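Local coordinates for iodotyrosine deiodinase (PDB 6TYK), which uses FMN to strip the halogen from iodinated, brominated and chlorinated tyrosines, turning them back into tyrosine at the expense of NADPH, at residues A37-G40 / M41-Q44; Y112-E115 / S116-A120; P137-P140 / P141-E145. All blocks are in the same frame, centred on the assembly; numbering follows the deposited sequence.

How the interactions relate
Along the chain the three contacts follow in series, with none nested in or crossing another. Interaction 1 closes a tight double turn in the loop from helix 24-35 to strand 46-51. Interaction 2 is the first turns of helix 113-130, entered after strand 100-107, and it touches interaction 1 through Gly40 N and Ser116 OG; both line the same FMN. Interaction 3 joins the loop after strand 134-135 to helix 143-149, its nearest atoms about 16 Å from interaction 1, and meets the other flavin. Because Thr139 of the second subunit reaches the FMN of interactions 1 and 2, each active site of the homodimer is built from both chains.

Interaction 1: A37-G40 / M41-Q44; sequences APSG and MNAQ. With FMN (flavin mononucleotide), chain J; IYR (3-iodo-tyrosine), chain K.
The backbone carbonyls of Ser39 and Gly40 each accept from the amide three residues on, folding the chain into two overlapping turns, the first close to type II and the second left-handed, of the type I'/III' class. Asn42 N reaches Ser39 O at 2.9 Å and Ala43 N reaches Gly40 O at 3.0 Å, both donors standing above the carbonyl planes. Met41 and Asn42 both take left-handed helical backbone angles, a conformation asparagine accepts readily. This winding turns Met41 N toward the substrate, and the amide donates an almost straight bond of 2.9 Å (165°) to the phenolic OF of the iodotyrosine, while Met41 CG lies near the substrate ring.

The packed side is the one toward the ligands. Gly40 CA sits 3.6 Å from the iodine IE, and any beta carbon here would press on that iodine, so glycine suits the place. Ser39 CA lies 3.3 Å from the flavin methyl C8M, and the serine's N and O make weak bonds with the ribityl O3'.

Toward the partly exposed side, from Asn42 to Gln44, polar groups and water take over. Ser39 OG sits between its backbone N and carbonyl carbon (chi1 59°), pointed at Gln44 N, from which it accepts at 2.9 Å, and it donates to a water 2.6 Å away. That water in turn donates to Ala37 O and Asn42 OD1, bridging Ala37, Ser39 and Asn42. Gln44 NE2 adds a longer bond to Asn42 O, while Asn42 ND2 and Gln44 OE1 turn to the backbone of Pro175 and Asn177 of the second subunit.

Within the fold, the loop lies between helix 24-35 and strand 46-51: Pro38 rests on Leu119 and Tyr123 of helix 113-130, Ser116 of that helix bonds Gly40 N, and Ala37 and Ser39 pack on Trp46 at the strand's start.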
loop_
_atom_site.group_PDB
_atom_site.type_symbol
_atom_site.label_atom_id
_atom_site.label_comp_id
_atom_site.label_asym_id
_atom_site.label_seq_id
_atom_site.Cartn_x
_atom_site.Cartn_y
_atom_site.Cartn_z
ATOM N N ALA A 37 -3.343 4.027 -9.207
ATOM C CA ALA A 37 -3.117 2.724 -8.599
ATOM C C ALA A 37 -4.257 1.762 -8.850
ATOM O O ALA A 37 -5.393 2.173 -9.083
ATOM C CB ALA A 37 -2.903 2.872 -7.106
ATOM N N PRO A 38 -3.953 0.465 -8.790
ATOM C CA PRO A 38 -5.013 -0.539 -8.823
ATOM C C PRO A 38 -5.807 -0.534 -7.524
ATOM O O PRO A 38 -5.372 0.017 -6.514
ATOM C CB PRO A 38 -4.240 -1.848 -8.983
ATOM C CG PRO A 38 -2.918 -1.575 -8.316
ATOM C CD PRO A 38 -2.616 -0.139 -8.670
ATOM N N SER A 39 -6.986 -1.140 -7.560
ATOM C CA SER A 39 -7.794 -1.295 -6.364
ATOM C C SER A 39 -8.779 -2.421 -6.571
ATOM O O SER A 39 -9.106 -2.777 -7.714
ATOM C CB SER A 39 -8.530 0.002 -6.013
ATOM O OG SER A 39 -9.376 0.428 -7.077
ATOM N N GLY A 40 -9.285 -2.964 -5.469
ATOM C CA GLY A 40 -10.269 -4.027 -5.539
ATOM C C GLY A 40 -11.459 -3.556 -6.348
ATOM O O GLY A 40 -12.025 -2.496 -6.077
ATOM N N MET A 41 -11.836 -4.358 -7.336
ATOM C CA MET A 41 -12.931 -4.039 -8.238
ATOM C C MET A 41 -12.842 -2.646 -8.862
ATOM O O MET A 41 -13.851 -2.073 -9.280
ATOM C CB MET A 41 -14.264 -4.274 -7.542
ATOM C CG MET A 41 -14.471 -5.746 -7.195
ATOM S SD MET A 41 -16.185 -6.259 -7.358
ATOM C CE MET A 41 -16.099 -7.995 -6.920
ATOM N N ASN A 42 -11.619 -2.136 -8.978
ATOM C CA ASN A 42 -11.390 -0.788 -9.501
ATOM C C ASN A 42 -12.277 0.253 -8.821
ATOM O O ASN A 42 -12.687 1.229 -9.441
ATOM C CB ASN A 42 -11.544 -0.724 -11.030
ATOM C CG ASN A 42 -10.973 0.555 -11.615
ATOM O OD1 ASN A 42 -9.975 1.073 -11.126
ATOM N ND2 ASN A 42 -11.600 1.069 -12.664
ATOM N N ALA A 43 -12.570 0.035 -7.544
ATOM C CA ALA A 43 -13.446 0.935 -6.804
ATOM C C ALA A 43 -12.818 2.307 -6.561
ATOM O O ALA A 43 -13.529 3.269 -6.292
ATOM C CB ALA A 43 -13.841 0.307 -5.486
ATOM N N GLN A 44 -11.485 2.384 -6.620
ATOM C CA GLN A 44 -10.782 3.625 -6.306
ATOM C C GLN A 44 -11.268 4.152 -4.968
ATOM O O GLN A 44 -11.782 5.266 -4.869
ATOM C CB GLN A 44 -10.981 4.654 -7.419
ATOM C CG GLN A 44 -10.469 4.144 -8.757
ATOM C CD GLN A 44 -11.110 4.822 -9.943
ATOM O OE1 GLN A 44 -11.018 6.021 -10.090
ATOM N NE2 GLN A 44 -11.735 4.037 -10.817
HETATM N N1 FMN J . -7.916 -8.977 -9.747
HETATM C C2 FMN J . -8.395 -10.243 -9.933
HETATM O O2 FMN J . -8.543 -10.653 -11.084
HETATM N N3 FMN J . -8.698 -11.040 -8.854
HETATM C C4 FMN J . -8.522 -10.573 -7.573
HETATM O O4 FMN J . -8.790 -11.295 -6.604
HETATM C C4A FMN J . -8.031 -9.287 -7.386
HETATM N N5 FMN J . -7.861 -8.801 -6.108
HETATM C C5A FMN J . -7.347 -7.533 -5.925
HETATM C C6 FMN J . -7.137 -7.070 -4.638
HETATM C C7 FMN J . -6.617 -5.805 -4.412
HETATM C C7M FMN J . -6.397 -5.354 -2.991
HETATM C C8 FMN J . -6.303 -5.003 -5.496
HETATM C C8M FMN J . -5.739 -3.636 -5.299
HETATM C C9 FMN J . -6.521 -5.460 -6.792
HETATM C C9A FMN J . -7.030 -6.733 -7.016
HETATM N N10 FMN J . -7.264 -7.199 -8.301
HETATM C C10 FMN J . -7.731 -8.483 -8.482
HETATM C "C1'" FMN J . -6.948 -6.342 -9.489
HETATM C "C2'" FMN J . -8.086 -5.307 -9.688
HETATM O "O2'" FMN J . -9.267 -5.889 -10.235
HETATM C "C3'" FMN J . -7.573 -4.186 -10.593
HETATM O "O3'" FMN J . -6.569 -3.502 -9.868
HETATM C "C4'" FMN J . -8.646 -3.208 -11.057
HETATM O "O4'" FMN J . -9.594 -3.874 -11.860
HETATM C "C5'" FMN J . -8.056 -2.057 -11.864
HETATM O "O5'" FMN J . -7.269 -2.576 -12.918
HETATM P P FMN J . -6.519 -1.576 -13.922
HETATM O O1P FMN J . -7.529 -0.578 -14.448
HETATM O O2P FMN J . -5.980 -2.448 -15.039
HETATM O O3P FMN J . -5.332 -0.948 -13.228
HETATM N N IYR K . -10.983 -13.123 -6.503
HETATM C CA IYR K . -12.033 -13.140 -7.493
HETATM C CB IYR K . -12.956 -11.910 -7.542
HETATM C CC IYR K . -12.300 -10.583 -7.712
HETATM C CD IYR K . -12.134 -9.764 -6.606
HETATM C CE IYR K . -11.554 -8.495 -6.705
HETATM I IE IYR K . -11.336 -7.412 -5.013
HETATM C CF IYR K . -11.140 -8.032 -7.960
HETATM O OF IYR K . -10.567 -6.795 -8.160
HETATM C CG IYR K . -11.307 -8.845 -9.100
HETATM C CH IYR K . -11.873 -10.107 -8.961
HETATM C C IYR K . -11.520 -13.338 -8.906
HETATM O O IYR K . -12.184 -13.563 -9.918
HETATM O OXT IYR K . -10.175 -13.266 -9.030
HETATM O O HOH W 1 -8.163 1.596 -9.120
#

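Interaction 2: Y112-E115 / S116-A120. With IYR (3-iodo-tyrosine), chain N; FMN (flavin mononucleotide), chain J.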
loop_
_atom_site.group_PDB
_atom_site.type_symbol
_atom_site.label_atom_id
_atom_site.label_comp_id
_atom_site.label_asym_id
_atom_site.label_seq_id
_atom_site.Cartn_x
_atom_site.Cartn_y
_atom_site.Cartn_z
ATOM N N TYR A 112 -11.670 -5.050 -0.349
ATOM C CA TYR A 112 -10.243 -4.817 -0.182
ATOM C C TYR A 112 -9.937 -3.329 -0.201
ATOM O O TYR A 112 -8.905 -2.893 -0.703
ATOM C CB TYR A 112 -9.436 -5.574 -1.240
ATOM C CG TYR A 112 -9.297 -7.026 -0.896
ATOM C CD1 TYR A 112 -8.243 -7.466 -0.114
ATOM C CD2 TYR A 112 -10.227 -7.952 -1.328
ATOM C CE1 TYR A 112 -8.111 -8.784 0.230
ATOM C CE2 TYR A 112 -10.103 -9.289 -0.994
ATOM C CZ TYR A 112 -9.042 -9.693 -0.211
ATOM O OH TYR A 112 -8.896 -11.012 0.136
ATOM N N SER A 113 -10.849 -2.554 0.371
ATOM C CA SER A 113 -10.685 -1.106 0.439
ATOM C C SER A 113 -9.410 -0.680 1.165
ATOM O O SER A 113 -8.665 0.163 0.665
ATOM C CB SER A 113 -11.909 -0.457 1.097
ATOM O OG SER A 113 -12.210 -1.058 2.343
ATOM N N ARG A 114 -9.142 -1.269 2.327
ATOM C CA ARG A 114 -7.993 -0.838 3.112
ATOM C C ARG A 114 -6.679 -1.187 2.419
ATOM O O ARG A 114 -5.760 -0.361 2.359
ATOM C CB ARG A 114 -8.036 -1.445 4.517
ATOM C CG ARG A 114 -9.342 -1.150 5.259
ATOM C CD ARG A 114 -9.189 -1.330 6.762
ATOM N NE ARG A 114 -8.192 -0.412 7.297
ATOM C CZ ARG A 114 -7.493 -0.627 8.405
ATOM N NH1 ARG A 114 -7.691 -1.730 9.122
ATOM N NH2 ARG A 114 -6.605 0.269 8.804
ATOM N N GLU A 115 -6.588 -2.414 1.915
ATOM C CA GLU A 115 -5.428 -2.842 1.143
ATOM C C GLU A 115 -5.169 -1.920 -0.044
ATOM O O GLU A 115 -4.034 -1.510 -0.309
ATOM C CB GLU A 115 -5.629 -4.269 0.644
ATOM C CG GLU A 115 -5.613 -5.325 1.735
ATOM C CD GLU A 115 -6.978 -5.612 2.345
ATOM O OE1 GLU A 115 -7.936 -4.837 2.144
ATOM O OE2 GLU A 115 -7.091 -6.648 3.030
ATOM N N SER A 116 -6.241 -1.583 -0.751
ATOM C CA SER A 116 -6.127 -0.752 -1.939
ATOM C C SER A 116 -5.658 0.656 -1.597
ATOM O O SER A 116 -4.812 1.231 -2.286
ATOM C CB SER A 116 -7.467 -0.694 -2.652
ATOM O OG SER A 116 -7.882 -1.989 -3.058
ATOM N N VAL A 117 -6.192 1.214 -0.515
ATOM C CA VAL A 117 -5.801 2.557 -0.136
ATOM C C VAL A 117 -4.334 2.600 0.288
ATOM O O VAL A 117 -3.603 3.497 -0.106
ATOM C CB VAL A 117 -6.735 3.147 0.933
ATOM C CG1 VAL A 117 -6.160 4.437 1.485
ATOM C CG2 VAL A 117 -8.135 3.377 0.339
ATOM N N TRP A 118 -3.885 1.612 1.057
ATOM C CA TRP A 118 -2.484 1.598 1.473
ATOM C C TRP A 118 -1.536 1.389 0.300
ATOM O O TRP A 118 -0.473 2.006 0.236
ATOM C CB TRP A 118 -2.258 0.615 2.624
ATOM C CG TRP A 118 -2.697 1.262 3.890
ATOM C CD1 TRP A 118 -3.916 1.142 4.505
ATOM C CD2 TRP A 118 -1.949 2.213 4.661
ATOM N NE1 TRP A 118 -3.963 1.963 5.615
ATOM C CE2 TRP A 118 -2.764 2.617 5.736
ATOM C CE3 TRP A 118 -0.671 2.762 4.540
ATOM C CZ2 TRP A 118 -2.333 3.532 6.693
ATOM C CZ3 TRP A 118 -0.249 3.664 5.484
ATOM C CH2 TRP A 118 -1.074 4.044 6.546
ATOM N N LEU A 119 -1.954 0.579 -0.668
ATOM C CA LEU A 119 -1.189 0.422 -1.899
ATOM C C LEU A 119 -1.041 1.789 -2.588
ATOM O O LEU A 119 0.058 2.199 -2.973
ATOM C CB LEU A 119 -1.911 -0.571 -2.791
ATOM C CG LEU A 119 -1.182 -1.103 -4.013
ATOM C CD1 LEU A 119 -1.869 -2.373 -4.473
ATOM C CD2 LEU A 119 -1.179 -0.081 -5.122
ATOM N N ALA A 120 -2.157 2.507 -2.722
ATOM C CA ALA A 120 -2.154 3.837 -3.324
ATOM C C ALA A 120 -1.291 4.810 -2.521
ATOM O O ALA A 120 -0.656 5.686 -3.097
ATOM C CB ALA A 120 -3.575 4.364 -3.445
HETATM N N IYR N . -9.026 -8.214 5.289
HETATM C CA IYR N . -9.485 -7.442 6.424
HETATM C CB IYR N . -9.392 -5.909 6.287
HETATM C CC IYR N . -8.129 -5.382 6.866
HETATM C CD IYR N . -7.176 -4.808 6.025
HETATM C CE IYR N . -5.982 -4.294 6.528
HETATM I IE IYR N . -4.636 -3.470 5.253
HETATM C CF IYR N . -5.758 -4.373 7.907
HETATM O OF IYR N . -4.631 -3.906 8.517
HETATM C CG IYR N . -6.710 -4.953 8.771
HETATM C CH IYR N . -7.889 -5.452 8.248
HETATM C C IYR N . -10.939 -7.733 6.753
HETATM O O IYR N . -11.463 -7.919 7.857
HETATM O OXT IYR N . -11.739 -7.776 5.653
HETATM N N1 FMN J . -7.916 -8.977 -9.747
HETATM C C2 FMN J . -8.395 -10.243 -9.933
HETATM O O2 FMN J . -8.543 -10.653 -11.084
HETATM N N3 FMN J . -8.698 -11.040 -8.854
HETATM C C4 FMN J . -8.522 -10.573 -7.573
HETATM O O4 FMN J . -8.790 -11.295 -6.604
HETATM C C4A FMN J . -8.031 -9.287 -7.386
HETATM N N5 FMN J . -7.861 -8.801 -6.108
HETATM C C5A FMN J . -7.347 -7.533 -5.925
HETATM C C6 FMN J . -7.137 -7.070 -4.638
HETATM C C7 FMN J . -6.617 -5.805 -4.412
HETATM C C7M FMN J . -6.397 -5.354 -2.991
HETATM C C8 FMN J . -6.303 -5.003 -5.496
HETATM C C8M FMN J . -5.739 -3.636 -5.299
HETATM C C9 FMN J . -6.521 -5.460 -6.792
HETATM C C9A FMN J . -7.030 -6.733 -7.016
HETATM N N10 FMN J . -7.264 -7.199 -8.301
HETATM C C10 FMN J . -7.731 -8.483 -8.482
HETATM C "C1'" FMN J . -6.948 -6.342 -9.489
HETATM C "C2'" FMN J . -8.086 -5.307 -9.688
HETATM O "O2'" FMN J . -9.267 -5.889 -10.235
HETATM C "C3'" FMN J . -7.573 -4.186 -10.593
HETATM O "O3'" FMN J . -6.569 -3.502 -9.868
HETATM C "C4'" FMN J . -8.646 -3.208 -11.057
HETATM O "O4'" FMN J . -9.594 -3.874 -11.860
HETATM C "C5'" FMN J . -8.056 -2.057 -11.864
HETATM O "O5'" FMN J . -7.269 -2.576 -12.918
HETATM P P FMN J . -6.519 -1.576 -13.922
HETATM O O1P FMN J . -7.529 -0.578 -14.448
HETATM O O2P FMN J . -5.980 -2.448 -15.039
HETATM O O3P FMN J . -5.332 -0.948 -13.228
#
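Ser116 keeps its hydroxyl beside its own backbone N (chi1 -61°), which brings OG within 2.7 Å of Tyr112 O. That N-cap carbonyl also receives Ser116 N at 3.0 Å, the two donors arriving from opposite faces of its plane. A serine fits because its short side chain can fold back on the helix and still accept from Gly40 N. Trp118, also turned beside its backbone N, sets the edge of its indole against Arg114 O, with CD1 3.2 Å away, while its backbone N bonds the same oxygen.

Arg114 bends at chi3 (61°) and lays one guanidinium face over the ring of a further iodotyrosine, bound away from both flavins; Arg114 NH1 is 3.4 Å from ring atom CG of that iodotyrosine. Glu159 takes a salt bridge from Arg114 NE and a bond from Trp118 NE1, fixing both groups. An alanine in place of Arg114 would remove this plate, and would probably leave Glu159 without this salt-bridge partner and one face of the iodotyrosine ring without cover. Glu115 OE2 holds the same ligand's amino N only weakly, at 3.4 Å, and Tyr112 CB meets flavin methyl C7M at 3.5 Å.

These are the opening turns of helix 113-130: Val117 packs on Trp46 of strand 46-51 and Val104 of strand 100-107, and Leu119 on Pro38 and on Val121 of the second subunit.

Interaction 3: P137-P140 / P141-E145. With FMN (flavin mononucleotide), chain C; IYR (3-iodo-tyrosine), chain D.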
loop_
_atom_site.group_PDB
_atom_site.type_symbol
_atom_site.label_atom_id
_atom_site.label_comp_id
_atom_site.label_asym_id
_atom_site.label_seq_id
_atom_site.Cartn_x
_atom_site.Cartn_y
_atom_site.Cartn_z
ATOM N N PRO A 137 3.653 8.957 7.371
ATOM C CA PRO A 137 2.337 8.354 7.566
ATOM C C PRO A 137 2.032 8.341 9.049
ATOM O O PRO A 137 2.466 7.456 9.762
ATOM C CB PRO A 137 2.523 6.919 7.049
ATOM C CG PRO A 137 3.810 6.932 6.277
ATOM C CD PRO A 137 4.653 7.959 6.965
ATOM N N TYR A 138 1.315 9.343 9.511
ATOM C CA TYR A 138 1.070 9.491 10.927
ATOM C C TYR A 138 -0.211 8.771 11.322
ATOM O O TYR A 138 -1.271 8.983 10.727
ATOM C CB TYR A 138 1.026 10.969 11.306
ATOM C CG TYR A 138 0.675 11.144 12.750
ATOM C CD1 TYR A 138 1.458 10.562 13.734
ATOM C CD2 TYR A 138 -0.468 11.829 13.134
ATOM C CE1 TYR A 138 1.132 10.679 15.059
ATOM C CE2 TYR A 138 -0.805 11.959 14.463
ATOM C CZ TYR A 138 -0.001 11.381 15.420
ATOM O OH TYR A 138 -0.330 11.491 16.749
ATOM N N THR A 139 -0.090 7.878 12.294
ATOM C CA THR A 139 -1.204 7.054 12.730
ATOM C C THR A 139 -1.376 7.194 14.238
ATOM O O THR A 139 -0.756 6.461 15.013
ATOM C CB THR A 139 -0.987 5.579 12.352
ATOM O OG1 THR A 139 0.256 5.131 12.895
ATOM C CG2 THR A 139 -0.943 5.412 10.839
ATOM N N PRO A 140 -2.210 8.154 14.665
ATOM C CA PRO A 140 -2.442 8.370 16.099
ATOM C C PRO A 140 -3.189 7.191 16.704
ATOM O O PRO A 140 -3.770 6.397 15.971
ATOM C CB PRO A 140 -3.320 9.624 16.124
ATOM C CG PRO A 140 -4.057 9.585 14.809
ATOM C CD PRO A 140 -3.056 9.018 13.821
ATOM N N PRO A 141 -3.180 7.078 18.035
ATOM C CA PRO A 141 -3.819 5.935 18.692
ATOM C C PRO A 141 -5.324 5.860 18.455
ATOM O O PRO A 141 -5.855 4.755 18.341
ATOM C CB PRO A 141 -3.520 6.169 20.178
ATOM C CG PRO A 141 -2.310 7.043 20.192
ATOM C CD PRO A 141 -2.471 7.941 18.997
ATOM N N ASP A 142 -6.003 7.002 18.390
ATOM C CA ASP A 142 -7.438 6.987 18.124
ATOM C C ASP A 142 -7.837 7.899 16.973
ATOM O O ASP A 142 -7.808 9.126 17.079
ATOM C CB ASP A 142 -8.257 7.327 19.371
ATOM C CG ASP A 142 -9.745 7.063 19.174
ATOM O OD1 ASP A 142 -10.089 6.074 18.489
ATOM O OD2 ASP A 142 -10.568 7.847 19.692
ATOM N N PHE A 143 -8.237 7.277 15.876
ATOM C CA PHE A 143 -8.677 8.008 14.701
ATOM C C PHE A 143 -10.078 8.582 14.859
ATOM O O PHE A 143 -10.445 9.516 14.148
ATOM C CB PHE A 143 -8.665 7.092 13.484
ATOM C CG PHE A 143 -7.299 6.833 12.925
ATOM C CD1 PHE A 143 -6.742 7.699 12.001
ATOM C CD2 PHE A 143 -6.575 5.721 13.316
ATOM C CE1 PHE A 143 -5.484 7.463 11.468
ATOM C CE2 PHE A 143 -5.320 5.481 12.788
ATOM C CZ PHE A 143 -4.778 6.355 11.855
ATOM N N ARG A 144 -10.868 8.019 15.769
ATOM C CA ARG A 144 -12.280 8.393 15.848
ATOM C C ARG A 144 -12.477 9.864 16.197
ATOM O O ARG A 144 -13.362 10.523 15.655
ATOM C CB ARG A 144 -13.047 7.486 16.816
ATOM C CG ARG A 144 -13.181 6.061 16.304
ATOM C CD ARG A 144 -13.891 5.149 17.289
ATOM N NE ARG A 144 -13.974 3.784 16.774
ATOM C CZ ARG A 144 -14.580 2.779 17.398
ATOM N NH1 ARG A 144 -15.164 2.979 18.573
ATOM N NH2 ARG A 144 -14.602 1.572 16.847
ATOM N N GLU A 145 -11.639 10.380 17.088
ATOM C CA GLU A 145 -11.745 11.775 17.495
ATOM C C GLU A 145 -11.365 12.722 16.361
ATOM O O GLU A 145 -11.986 13.763 16.178
ATOM C CB GLU A 145 -10.907 12.037 18.752
ATOM C CG GLU A 145 -11.423 11.290 19.976
ATOM C CD GLU A 145 -10.464 11.331 21.155
ATOM O OE1 GLU A 145 -9.236 11.400 20.928
ATOM O OE2 GLU A 145 -10.941 11.294 22.311
HETATM N N1 FMN C . 5.906 7.653 12.124
HETATM C C2 FMN C . 5.553 8.392 13.217
HETATM O O2 FMN C . 6.322 9.236 13.643
HETATM N N3 FMN C . 4.342 8.204 13.832
HETATM C C4 FMN C . 3.464 7.258 13.379
HETATM O O4 FMN C . 2.381 7.110 13.958
HETATM C C4A FMN C . 3.816 6.504 12.257
HETATM N N5 FMN C . 2.945 5.559 11.758
HETATM C C5A FMN C . 3.290 4.831 10.632
HETATM C C6 FMN C . 2.396 3.896 10.129
HETATM C C7 FMN C . 2.694 3.158 8.994
HETATM C C7M FMN C . 1.685 2.160 8.490
HETATM C C8 FMN C . 3.912 3.356 8.359
HETATM C C8M FMN C . 4.270 2.570 7.126
HETATM C C9 FMN C . 4.810 4.293 8.864
HETATM C C9A FMN C . 4.509 5.039 10.001
HETATM N N10 FMN C . 5.404 5.970 10.528
HETATM C C10 FMN C . 5.033 6.722 11.621
HETATM C "C1'" FMN C . 6.737 6.217 9.880
HETATM C "C2'" FMN C . 7.720 5.083 10.247
HETATM O "O2'" FMN C . 8.203 5.217 11.580
HETATM C "C3'" FMN C . 8.867 5.070 9.233
HETATM O "O3'" FMN C . 8.323 4.722 7.973
HETATM C "C4'" FMN C . 9.999 4.107 9.593
HETATM O "O4'" FMN C . 10.636 4.544 10.785
HETATM C "C5'" FMN C . 11.026 4.034 8.475
HETATM O "O5'" FMN C . 11.481 5.339 8.186
HETATM P P FMN C . 12.595 5.597 7.058
HETATM O O1P FMN C . 12.902 7.087 7.169
HETATM O O2P FMN C . 11.998 5.307 5.708
HETATM O O3P FMN C . 13.808 4.754 7.403
HETATM N N IYR D . 2.104 7.218 16.737
HETATM C CA IYR D . 3.164 7.319 17.706
HETATM C CB IYR D . 4.100 6.104 17.830
HETATM C CC IYR D . 4.688 5.596 16.559
HETATM C CD IYR D . 4.118 4.479 15.947
HETATM C CE IYR D . 4.638 3.934 14.772
HETATM I IE IYR D . 3.716 2.342 13.947
HETATM C CF IYR D . 5.775 4.518 14.208
HETATM O OF IYR D . 6.355 4.049 13.064
HETATM C CG IYR D . 6.363 5.651 14.801
HETATM C CH IYR D . 5.828 6.171 15.976
HETATM C C IYR D . 4.049 8.529 17.460
HETATM O O IYR D . 4.936 8.984 18.183
HETATM O OXT IYR D . 3.806 9.170 16.291
#
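Phe143 takes the Pro140 ring over one face, in an off-centre CH-pi contact that puts Pro140 CD 4.1 Å from the ring centroid, 29° off its normal; the two side chains cross at about a right angle. Thr139 CA lies 3.7 Å from Phe143 CZ. The Tyr138 ring has Pro140 N over one face, offset toward its rim, and at its edge, in plane, flavin N3 and the substrate carboxylate oxygen OXT, which is 3.3 Å from Tyr138 CE1. Its hydroxyl bonds Glu68, which binds the substrate. At Pro140 a compact, rigid ring fits against the Phe143 face while its N lies over the rim of Tyr138, and Pro141 follows closely, Pro140 CB to Pro141 CD being 3.4 Å. Asp142 then caps helix 143-149, its OD1 weakly accepting Arg144 N.

The chain held in this way presents Thr139 to the isoalloxazine. Thr139 N donates to flavin O4 at 3.1 Å (164°), and chi1 of 56° carries OG1 to 3.0 Å from N5, with O4 also near enough to compete for its proton. A hydroxyl beside N5 is consistent with support for the flavin semiquinone, the state captured here, and with one-electron chemistry in dehalogenation.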